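Local atomic coordinates of halohydrin epoxidase A (Corynebacterium sp., PDB entry 4Z9F), a protein that probably catalyses the reversible conversion of vicinal halohydrins to epoxides with release of hydrogen halide, as a halohydrin hydrogen-halide-lyase. Residues I73-S78 and G126-F131. The protein carries 1 engineered substitution. Numbering follows the deposited sequence.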
loop_
_atom_site.group_PDB
_atom_site.type_symbol
_atom_site.label_atom_id
_atom_site.label_comp_id
_atom_site.label_asym_id
_atom_site.label_seq_id
_atom_site.Cartn_x
_atom_site.Cartn_y
_atom_site.Cartn_z
ATOM N N ILE C 73 4.754 31.065 11.755
ATOM C CA ILE C 73 4.309 30.439 10.511
ATOM C C ILE C 73 3.199 29.448 10.845
ATOM O O ILE C 73 3.398 28.534 11.652
ATOM C CB ILE C 73 5.473 29.735 9.795
ATOM C CG1 ILE C 73 6.569 30.731 9.432
ATOM C CG2 ILE C 73 4.989 29.038 8.506
ATOM C CD1 ILE C 73 7.824 30.057 8.924
ATOM N N ASP C 74 2.033 29.621 10.217
ATOM C CA ASP C 74 0.905 28.718 10.409
ATOM C C ASP C 74 0.976 27.507 9.481
ATOM O O ASP C 74 0.649 26.391 9.897
ATOM C CB ASP C 74 -0.415 29.475 10.184
ATOM C CG ASP C 74 -1.643 28.558 10.154
ATOM O OD1 ASP C 74 -2.344 28.454 11.193
ATOM O OD2 ASP C 74 -1.937 27.965 9.080
ATOM N N THR C 75 1.396 27.716 8.233
ATOM C CA THR C 75 1.421 26.665 7.222
ATOM C C THR C 75 2.631 26.834 6.318
ATOM O O THR C 75 2.961 27.953 5.901
ATOM C CB THR C 75 0.137 26.683 6.378
ATOM O OG1 THR C 75 -0.994 26.438 7.222
ATOM C CG2 THR C 75 0.200 25.634 5.267
ATOM N N ILE C 76 3.310 25.724 6.040
ATOM C CA ILE C 76 4.345 25.667 5.021
ATOM C C ILE C 76 3.830 24.742 3.920
ATOM O O ILE C 76 3.444 23.600 4.196
ATOM C CB ILE C 76 5.687 25.167 5.582
ATOM C CG1 ILE C 76 6.180 26.083 6.714
ATOM C CG2 ILE C 76 6.732 25.060 4.468
ATOM C CD1 ILE C 76 7.407 25.554 7.426
ATOM N N VAL C 77 3.780 25.246 2.690
ATOM C CA VAL C 77 3.535 24.418 1.515
ATOM C C VAL C 77 4.879 24.184 0.852
ATOM O O VAL C 77 5.443 25.091 0.229
ATOM C CB VAL C 77 2.545 25.063 0.539
ATOM C CG1 VAL C 77 2.422 24.189 -0.705
ATOM C CG2 VAL C 77 1.187 25.235 1.184
ATOM N N SER C 78 5.406 22.975 1.006
ATOM C CA SER C 78 6.683 22.608 0.403
ATOM C C SER C 78 6.385 22.101 -0.999
ATOM O O SER C 78 6.173 20.910 -1.220
ATOM C CB SER C 78 7.396 21.557 1.235
ATOM O OG SER C 78 8.686 21.308 0.713
ATOM N N GLY C 126 3.022 24.803 16.980
ATOM C CA GLY C 126 2.613 23.927 15.900
ATOM C C GLY C 126 2.342 24.687 14.612
ATOM O O GLY C 126 2.378 25.919 14.550
ATOM N N ALA C 127 2.043 23.900 13.576
ATOM C CA ALA C 127 1.802 24.403 12.232
ATOM C C ALA C 127 1.453 23.234 11.325
ATOM O O ALA C 127 1.490 22.076 11.756
ATOM C CB ALA C 127 3.017 25.141 11.663
ATOM N N SER C 128 1.113 23.527 10.076
ATOM C CA SER C 128 0.934 22.499 9.060
ATOM C C SER C 128 2.058 22.605 8.039
ATOM O O SER C 128 2.431 23.702 7.610
ATOM C CB SER C 128 -0.425 22.624 8.366
ATOM O OG SER C 128 -1.493 22.474 9.280
ATOM N N VAL C 129 2.620 21.462 7.673
ATOM C CA VAL C 129 3.647 21.390 6.658
ATOM C C VAL C 129 3.098 20.429 5.612
ATOM O O VAL C 129 2.912 19.235 5.897
ATOM C CB VAL C 129 4.996 20.923 7.224
ATOM C CG1 VAL C 129 6.083 21.015 6.179
ATOM C CG2 VAL C 129 5.384 21.755 8.469
ATOM N N ILE C 130 2.786 20.959 4.429
ATOM C CA ILE C 130 2.152 20.199 3.355
ATOM C C ILE C 130 3.161 20.047 2.234
ATOM O O ILE C 130 3.629 21.045 1.673
ATOM C CB ILE C 130 0.877 20.892 2.858
ATOM C CG1 ILE C 130 -0.105 21.049 4.013
ATOM C CG2 ILE C 130 0.242 20.092 1.722
ATOM C CD1 ILE C 130 -1.140 22.078 3.779
ATOM N N PHE C 131 3.501 18.803 1.904
ATOM C CA PHE C 131 4.479 18.517 0.868
ATOM C C PHE C 131 3.741 18.180 -0.421
ATOM O O PHE C 131 2.898 17.274 -0.438
ATOM C CB PHE C 131 5.398 17.370 1.286
ATOM C CG PHE C 131 6.325 17.724 2.411
ATOM C CD1 PHE C 131 5.889 17.697 3.732
ATOM C CD2 PHE C 131 7.644 18.066 2.150
ATOM C CE1 PHE C 131 6.761 18.013 4.779
ATOM C CE2 PHE C 131 8.514 18.399 3.194
ATOM C CZ PHE C 131 8.071 18.366 4.505
HETATM O O HOH W 1 4.493 27.899 13.958
HETATM O O HOH W 2 -1.960 25.123 9.928
#
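Thr75 sets OG1 beside its backbone N and CG2 anti to it, while Ser78 turns OG anti to its N (chi1 -174°) and Phe131 swings its ring beside the N (chi1 -69°). These residues belong to neighbouring parallel strands, 73-79 and 127-132, at the middle of the Rossmann-type sheet, connected by a crossover through helix 96-123. Four backbone hydrogen bonds alternate along the pair. Ser128 N donates to Asp74 O, and Ile76 N then reaches Ser128 O at 2.7 Å. Next, Ile130 N meets Ile76 O almost along the C=O axis, and Ser78 N bonds Ile130 O with a more bent N-H...O angle of 149°. On one face, Thr75 CG2 crosses Ile130 CD1 obliquely at 4.1 Å, beneath helix 213-224. Ile76, Val129, Ser78 and Phe131 share the other face, where helix 96-123 covers Ile76, Ser78 and Phe131. Ser78 CB lies 3.6 Å from Phe131 CD2, and Ser78 OG is hydrogen-bonded to Asp80. At the N-terminal end of the pair, one water donates to both Ile73 O and Gly126 O, and another joins Asp74 O to Ser128 OG. Asp74, salt-bridged to Arg226 through OD1 and hydrogen-bonded to Tyr26 OH through OD2, also receives Thr75 OG1 at OD2 from above the carboxylate plane, 2.6 Å away.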